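Local coordinates for RNA-binding protein Lsm (PDB 6TFL), which probably binds RNA as a ring of seven Lsm subunits, binds uridine in a pocket and also binds calcium ions, at residues L8-V19 / T30-M40. Residues are numbered along the deposited sequence; the frame is centred on the assembly and turned at random.
Sequences LDVLEESLEETV and TGVLTGYDQHM. With CA (calcium ion), chain P; URI (uridine), chain Q.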
ATOM      1  N   LEU A   8       8.799 -10.557 -14.830  1.00 38.18           N
ATOM      2  CA  LEU A   8       7.929 -11.728 -14.850  1.00 36.08           C
ATOM      3  C   LEU A   8       8.305 -12.685 -15.979  1.00 41.29           C
ATOM      4  O   LEU A   8       8.063 -13.894 -15.871  1.00 36.44           O
ATOM      5  CB  LEU A   8       6.457 -11.312 -14.960  1.00 42.81           C
ATOM      6  CG  LEU A   8       5.823 -10.529 -13.785  1.00 45.36           C
ATOM      7  CD1 LEU A   8       4.304 -10.418 -13.921  1.00 32.98           C
ATOM      8  CD2 LEU A   8       6.182 -11.135 -12.438  1.00 38.90           C
ATOM      9  N   ASP A   9       8.906 -12.177 -17.059  1.00 36.87           N
ATOM     10  CA  ASP A   9       9.363 -13.066 -18.123  1.00 38.71           C
ATOM     11  C   ASP A   9      10.617 -13.835 -17.705  1.00 38.10           C
ATOM     12  O   ASP A   9      10.795 -14.998 -18.081  1.00 40.86           O
ATOM     13  CB  ASP A   9       9.612 -12.270 -19.402  1.00 38.96           C
ATOM     14  CG  ASP A   9       8.366 -12.160 -20.281  1.00 48.98           C
ATOM     15  OD1 ASP A   9       7.307 -12.731 -19.919  1.00 46.73           O
ATOM     16  OD2 ASP A   9       8.452 -11.510 -21.350  1.00 51.45           O
ATOM     17  N   VAL A  10      11.487 -13.215 -16.908  1.00 37.94           N
ATOM     18  CA  VAL A  10      12.620 -13.949 -16.360  1.00 35.08           C
ATOM     19  C   VAL A  10      12.133 -15.036 -15.407  1.00 36.97           C
ATOM     20  O   VAL A  10      12.701 -16.131 -15.352  1.00 40.73           O
ATOM     21  CB  VAL A  10      13.598 -12.969 -15.682  1.00 40.07           C
ATOM     22  CG1 VAL A  10      14.735 -13.713 -14.996  1.00 36.75           C
ATOM     23  CG2 VAL A  10      14.135 -11.949 -16.698  1.00 31.29           C
ATOM     24  N   LEU A  11      11.071 -14.757 -14.644  1.00 37.13           N
ATOM     25  CA  LEU A  11      10.492 -15.778 -13.771  1.00 40.91           C
ATOM     26  C   LEU A  11       9.898 -16.934 -14.575  1.00 38.73           C
ATOM     27  O   LEU A  11      10.024 -18.099 -14.183  1.00 42.81           O
ATOM     28  CB  LEU A  11       9.416 -15.172 -12.872  1.00 36.43           C
ATOM     29  CG  LEU A  11       9.867 -14.266 -11.727  1.00 40.52           C
ATOM     30  CD1 LEU A  11       8.658 -13.885 -10.833  1.00 31.83           C
ATOM     31  CD2 LEU A  11      10.972 -14.920 -10.921  1.00 38.54           C
ATOM     32  N   GLU A  12       9.230 -16.634 -15.688  1.00 32.47           N
ATOM     33  CA  GLU A  12       8.760 -17.698 -16.563  1.00 37.62           C
ATOM     34  C   GLU A  12       9.909 -18.608 -16.968  1.00 44.40           C
ATOM     35  O   GLU A  12       9.826 -19.833 -16.827  1.00 48.84           O
ATOM     36  CB  GLU A  12       8.083 -17.106 -17.798  1.00 35.12           C
ATOM     37  CG  GLU A  12       7.351 -18.123 -18.645  1.00 33.90           C
ATOM     38  CD  GLU A  12       6.152 -18.768 -17.935  1.00 46.39           C
ATOM     39  OE1 GLU A  12       5.510 -18.101 -17.085  1.00 49.62           O
ATOM     40  OE2 GLU A  12       5.834 -19.943 -18.237  1.00 43.50           O
ATOM     41  N   GLU A  13      11.009 -18.027 -17.445  1.00 41.30           N
ATOM     42  CA  GLU A  13      12.098 -18.865 -17.928  1.00 48.01           C
ATOM     43  C   GLU A  13      12.969 -19.421 -16.810  1.00 48.04           C
ATOM     44  O   GLU A  13      13.882 -20.195 -17.095  1.00 54.80           O
ATOM     45  CB  GLU A  13      12.945 -18.101 -18.946  1.00 45.63           C
ATOM     46  CG  GLU A  13      13.418 -16.752 -18.484  1.00 62.96           C
ATOM     47  CD  GLU A  13      13.890 -15.861 -19.633  1.00 77.43           C
ATOM     48  OE1 GLU A  13      13.156 -15.776 -20.648  1.00 75.93           O
ATOM     49  OE2 GLU A  13      14.985 -15.254 -19.508  1.00 68.75           O
ATOM     50  N   SER A  14      12.697 -19.090 -15.551  1.00 44.66           N
ATOM     51  CA  SER A  14      13.330 -19.775 -14.434  1.00 41.61           C
ATOM     52  C   SER A  14      12.449 -20.851 -13.823  1.00 41.25           C
ATOM     53  O   SER A  14      12.837 -21.431 -12.808  1.00 41.60           O
ATOM     54  CB  SER A  14      13.740 -18.785 -13.337  1.00 45.01           C
ATOM     55  OG  SER A  14      14.280 -17.596 -13.885  1.00 48.55           O
ATOM     56  N   LEU A  15      11.282 -21.130 -14.403  1.00 39.90           N
ATOM     57  CA  LEU A  15      10.439 -22.200 -13.882  1.00 38.43           C
ATOM     58  C   LEU A  15      11.167 -23.533 -13.973  1.00 45.48           C
ATOM     59  O   LEU A  15      11.904 -23.791 -14.927  1.00 50.83           O
ATOM     60  CB  LEU A  15       9.116 -22.276 -14.651  1.00 37.99           C
ATOM     61  CG  LEU A  15       8.086 -21.176 -14.359  1.00 40.03           C
ATOM     62  CD1 LEU A  15       6.990 -21.144 -15.421  1.00 36.90           C
ATOM     63  CD2 LEU A  15       7.497 -21.350 -12.964  1.00 34.04           C
ATOM     64  N   GLU A  16      10.955 -24.382 -12.968  1.00 50.01           N
ATOM     65  CA  GLU A  16      11.570 -25.701 -12.816  1.00 51.63           C
ATOM     66  C   GLU A  16      13.063 -25.618 -12.503  1.00 51.02           C
ATOM     67  O   GLU A  16      13.707 -26.665 -12.363  1.00 53.10           O
ATOM     68  CB  GLU A  16      11.350 -26.611 -14.042  1.00 45.12           C
ATOM     69  CG  GLU A  16       9.899 -26.649 -14.540  1.00 52.83           C
ATOM     70  CD  GLU A  16       9.369 -28.061 -14.835  1.00 92.38           C
ATOM     71  OE1 GLU A  16       8.126 -28.244 -14.847  1.00 94.85           O
ATOM     72  OE2 GLU A  16      10.181 -28.985 -15.071  1.00100.88           O
ATOM     73  N   GLU A  17      13.628 -24.421 -12.356  1.00 44.31           N
ATOM     74  CA  GLU A  17      15.019 -24.233 -11.963  1.00 46.88           C
ATOM     75  C   GLU A  17      15.104 -23.678 -10.547  1.00 46.83           C
ATOM     76  O   GLU A  17      14.115 -23.222  -9.963  1.00 38.59           O
ATOM     77  CB  GLU A  17      15.757 -23.299 -12.935  1.00 44.96           C
ATOM     78  CG  GLU A  17      15.866 -23.841 -14.358  1.00 49.81           C
ATOM     79  CD  GLU A  17      15.761 -22.744 -15.408  1.00 60.93           C
ATOM     80  OE1 GLU A  17      16.459 -21.710 -15.284  1.00 67.50           O
ATOM     81  OE2 GLU A  17      14.975 -22.916 -16.365  1.00 69.57           O
ATOM     82  N   THR A  18      16.321 -23.698 -10.009  1.00 39.41           N
ATOM     83  CA  THR A  18      16.553 -23.299  -8.633  1.00 41.55           C
ATOM     84  C   THR A  18      16.772 -21.793  -8.543  1.00 38.93           C
ATOM     85  O   THR A  18      17.409 -21.193  -9.414  1.00 43.46           O
ATOM     86  CB  THR A  18      17.744 -24.064  -8.059  1.00 40.50           C
ATOM     87  OG1 THR A  18      17.418 -25.456  -8.037  1.00 47.22           O
ATOM     88  CG2 THR A  18      18.027 -23.628  -6.640  1.00 38.60           C
ATOM     89  N   VAL A  19      16.191 -21.180  -7.504  1.00 38.44           N
ATOM     90  CA  VAL A  19      16.223 -19.738  -7.290  1.00 40.08           C
ATOM     91  C   VAL A  19      16.357 -19.487  -5.797  1.00 36.94           C
ATOM     92  O   VAL A  19      16.051 -20.349  -4.970  1.00 39.98           O
ATOM     93  CB  VAL A  19      14.956 -19.006  -7.820  1.00 41.64           C
ATOM     94  CG1 VAL A  19      14.745 -19.253  -9.310  1.00 33.35           C
ATOM     95  CG2 VAL A  19      13.724 -19.411  -7.021  1.00 33.29           C
ATOM     96  N   THR A  30      15.561 -21.054  -0.678  1.00 43.97           N
ATOM     97  CA  THR A  30      16.153 -21.603  -1.886  1.00 40.39           C
ATOM     98  C   THR A  30      15.416 -22.875  -2.253  1.00 39.83           C
ATOM     99  O   THR A  30      15.183 -23.731  -1.397  1.00 48.33           O
ATOM    100  CB  THR A  30      17.647 -21.873  -1.696  1.00 36.01           C
ATOM    101  OG1 THR A  30      18.290 -20.636  -1.391  1.00 43.66           O
ATOM    102  CG2 THR A  30      18.265 -22.413  -2.962  1.00 31.91           C
ATOM    103  N   GLY A  31      15.045 -22.984  -3.519  1.00 43.09           N
ATOM    104  CA  GLY A  31      14.339 -24.149  -4.009  1.00 36.06           C
ATOM    105  C   GLY A  31      13.997 -23.932  -5.463  1.00 40.16           C
ATOM    106  O   GLY A  31      14.373 -22.925  -6.074  1.00 43.35           O
ATOM    107  N   VAL A  32      13.276 -24.893  -6.013  1.00 39.79           N
ATOM    108  CA  VAL A  32      12.877 -24.831  -7.411  1.00 38.63           C
ATOM    109  C   VAL A  32      11.649 -23.940  -7.527  1.00 38.58           C
ATOM    110  O   VAL A  32      10.653 -24.137  -6.819  1.00 38.50           O
ATOM    111  CB  VAL A  32      12.602 -26.244  -7.958  1.00 40.14           C
ATOM    112  CG1 VAL A  32      12.026 -26.180  -9.352  1.00 31.42           C
ATOM    113  CG2 VAL A  32      13.871 -27.055  -7.957  1.00 38.71           C
ATOM    114  N   LEU A  33      11.709 -22.963  -8.425  1.00 34.19           N
ATOM    115  CA  LEU A  33      10.541 -22.143  -8.717  1.00 44.27           C
ATOM    116  C   LEU A  33       9.553 -22.955  -9.556  1.00 44.83           C
ATOM    117  O   LEU A  33       9.878 -23.351 -10.685  1.00 41.91           O
ATOM    118  CB  LEU A  33      10.957 -20.863  -9.442  1.00 39.73           C
ATOM    119  CG  LEU A  33       9.812 -19.953  -9.883  1.00 40.10           C
ATOM    120  CD1 LEU A  33       9.302 -19.155  -8.693  1.00 39.95           C
ATOM    121  CD2 LEU A  33      10.253 -19.035 -11.025  1.00 30.22           C
ATOM    122  N   THR A  34       8.355 -23.212  -9.006  1.00 34.25           N
ATOM    123  CA  THR A  34       7.318 -23.938  -9.740  1.00 40.50           C
ATOM    124  C   THR A  34       6.089 -23.094 -10.061  1.00 40.66           C
ATOM    125  O   THR A  34       5.170 -23.598 -10.719  1.00 44.72           O
ATOM    126  CB  THR A  34       6.875 -25.204  -8.980  1.00 41.01           C
ATOM    127  OG1 THR A  34       6.244 -24.844  -7.745  1.00 43.52           O
ATOM    128  CG2 THR A  34       8.068 -26.130  -8.696  1.00 32.47           C
ATOM    129  N   GLY A  35       6.029 -21.841  -9.623  1.00 37.91           N
ATOM    130  CA  GLY A  35       4.956 -20.972 -10.064  1.00 30.32           C
ATOM    131  C   GLY A  35       5.125 -19.564  -9.529  1.00 40.25           C
ATOM    132  O   GLY A  35       5.874 -19.314  -8.577  1.00 38.00           O
ATOM    133  N   TYR A  36       4.391 -18.649 -10.151  1.00 34.65           N
ATOM    134  CA  TYR A  36       4.364 -17.262  -9.731  1.00 33.31           C
ATOM    135  C   TYR A  36       3.102 -16.636 -10.312  1.00 38.81           C
ATOM    136  O   TYR A  36       2.407 -17.243 -11.135  1.00 38.56           O
ATOM    137  CB  TYR A  36       5.624 -16.513 -10.187  1.00 34.71           C
ATOM    138  CG  TYR A  36       5.668 -16.361 -11.670  1.00 32.15           C
ATOM    139  CD1 TYR A  36       6.128 -17.402 -12.471  1.00 34.83           C
ATOM    140  CD2 TYR A  36       5.221 -15.202 -12.280  1.00 32.74           C
ATOM    141  CE1 TYR A  36       6.151 -17.283 -13.838  1.00 36.92           C
ATOM    142  CE2 TYR A  36       5.233 -15.074 -13.647  1.00 33.85           C
ATOM    143  CZ  TYR A  36       5.697 -16.116 -14.422  1.00 36.35           C
ATOM    144  OH  TYR A  36       5.716 -15.998 -15.789  1.00 42.69           O
ATOM    145  N   ASP A  37       2.816 -15.404  -9.881  1.00 33.86           N
ATOM    146  CA  ASP A  37       1.725 -14.638 -10.469  1.00 39.93           C
ATOM    147  C   ASP A  37       2.124 -13.167 -10.595  1.00 37.63           C
ATOM    148  O   ASP A  37       3.222 -12.760 -10.216  1.00 42.87           O
ATOM    149  CB  ASP A  37       0.432 -14.817  -9.662  1.00 36.90           C
ATOM    150  CG  ASP A  37       0.551 -14.320  -8.231  1.00 47.41           C
ATOM    151  OD1 ASP A  37       1.285 -13.324  -7.975  1.00 40.42           O
ATOM    152  OD2 ASP A  37      -0.115 -14.930  -7.354  1.00 44.53           O
ATOM    153  N   GLN A  38       1.188 -12.365 -11.102  1.00 47.97           N
ATOM    154  CA  GLN A  38       1.407 -10.950 -11.379  1.00 39.36           C
ATOM    155  C   GLN A  38       1.804 -10.145 -10.153  1.00 38.13           C
ATOM    156  O   GLN A  38       2.409  -9.083 -10.310  1.00 45.80           O
ATOM    157  CB  GLN A  38       0.141 -10.349 -11.985  1.00 40.44           C
ATOM    158  CG  GLN A  38      -0.677 -11.368 -12.788  1.00 69.21           C
ATOM    159  CD  GLN A  38      -1.640 -12.197 -11.920  1.00 71.04           C
ATOM    160  OE1 GLN A  38      -2.227 -11.689 -10.954  1.00 72.56           O
ATOM    161  NE2 GLN A  38      -1.796 -13.479 -12.263  1.00 66.11           N
ATOM    162  N   HIS A  39       1.468 -10.585  -8.946  1.00 38.95           N
ATOM    163  CA  HIS A  39       1.921  -9.859  -7.762  1.00 40.23           C
ATOM    164  C   HIS A  39       3.332 -10.234  -7.347  1.00 43.94           C
ATOM    165  O   HIS A  39       3.845  -9.677  -6.368  1.00 46.58           O
ATOM    166  CB  HIS A  39       1.004 -10.118  -6.572  1.00 45.20           C
ATOM    167  CG  HIS A  39      -0.448  -9.963  -6.881  1.00 53.60           C
ATOM    168  ND1 HIS A  39      -1.032  -8.736  -7.103  1.00 62.41           N
ATOM    169  CD2 HIS A  39      -1.437 -10.882  -6.995  1.00 51.73           C
ATOM    170  CE1 HIS A  39      -2.322  -8.906  -7.346  1.00 63.23           C
ATOM    171  NE2 HIS A  39      -2.592 -10.198  -7.290  1.00 55.92           N
ATOM    172  N   MET A  40       3.952 -11.177  -8.052  1.00 36.98           N
ATOM    173  CA  MET A  40       5.212 -11.792  -7.668  1.00 45.08           C
ATOM    174  C   MET A  40       5.075 -12.640  -6.408  1.00 41.97           C
ATOM    175  O   MET A  40       6.066 -12.854  -5.701  1.00 42.66           O
ATOM    176  CB  MET A  40       6.344 -10.764  -7.498  1.00 37.05           C
ATOM    177  CG  MET A  40       7.643 -11.188  -8.154  1.00 48.41           C
ATOM    178  SD  MET A  40       9.033 -10.040  -7.896  1.00 54.66           S
ATOM    179  CE  MET A  40       8.810  -8.961  -9.306  1.00 44.02           C
TER
HETATM  180 CA    CA P 102      14.875 -21.578 -18.829  1.00 89.47          CA
HETATM  181  N1  URI Q 103      -0.551  -8.586  -3.262  0.88 61.87           N
HETATM  182  C2  URI Q 103       0.278  -9.673  -3.056  0.88 58.27           C
HETATM  183  N3  URI Q 103      -0.338 -10.895  -3.123  0.88 52.35           N
HETATM  184  C4  URI Q 103      -1.664 -11.144  -3.375  0.88 54.64           C
HETATM  185  C5  URI Q 103      -2.461  -9.971  -3.589  0.88 51.93           C
HETATM  186  C6  URI Q 103      -1.889  -8.759  -3.535  0.88 58.68           C
HETATM  187  O2  URI Q 103       1.477  -9.568  -2.823  0.88 54.42           O
HETATM  188  O4  URI Q 103      -2.038 -12.322  -3.406  0.88 52.82           O
HETATM  189  C1' URI Q 103       0.126  -7.281  -3.210  0.88 66.05           C
HETATM  190  C2' URI Q 103       0.527  -6.745  -4.576  0.88 67.89           C
HETATM  191  C3' URI Q 103       0.728  -5.268  -4.257  0.88 80.16           C
HETATM  192  C4' URI Q 103      -0.389  -4.995  -3.248  0.88 81.85           C
HETATM  193  O2' URI Q 103       1.664  -7.406  -5.091  0.88 64.80           O
HETATM  194  O3' URI Q 103       1.999  -5.084  -3.634  0.88 79.02           O
HETATM  195  O4' URI Q 103      -0.725  -6.291  -2.659  0.88 78.60           O
HETATM  196  C5' URI Q 103      -1.621  -4.357  -3.843  0.88 86.85           C
HETATM  197  O5' URI Q 103      -1.318  -3.100  -4.450  0.88 85.29           O
HETATM  198  O   HOH W   1      16.844 -20.280 -17.668  1.00 61.90           O
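Tyr36 and Leu33 of strand 32-36 pack against Leu8, Leu11 and Leu15, so this contact lays the N-terminal helix of the Lsm fold over its strongly bent sheet, then continues as antiparallel strand pairing. Helix 8-13 crosses strand 32-36 at 144°, 9.0 Å between axes. Leu11 sends CB squarely over one face of the Tyr36 ring, a CH-pi contact 3.9 Å from CB to the ring centroid, while its CD1 reaches Met40 CG. Leu15 CD2 meets the same ring at its edge. Leu33 has CG anti to the backbone N (chi1 176°), which carries CD2 in among Leu11, Ser14 and Leu15; Val19 CG2 touches its CB, and Val42 and Ile44 continue this hydrophobic layer. The polar end of the ring is tied down too: Tyr36 OH donates to Glu12 OE1 at a very short 2.5 Å, with carboxylate and ring planes 63° apart, and OE1 also accepts from Met3 N of a neighbouring subunit. In the type II turn from Ser14 to Glu17 and at its exit, two backbone hydrogen bonds, Glu16 N to Leu33 O (2.7 Å) and Leu33 N to Glu17 O (2.9 Å), lead into the pairing of Val19 with Gly31, where the chain turns its corner. A calcium ion sits beside the turn, bound by Glu13 O just before it and by Glu17 OE2. A leucine in place of Tyr36 would probably leave Glu12 without its hydroxyl partner and Leu11 CB without a flat ring beneath it. Greasy packing thus seats the helix, while one shared carboxylate oxygen couples that seat to the next subunit.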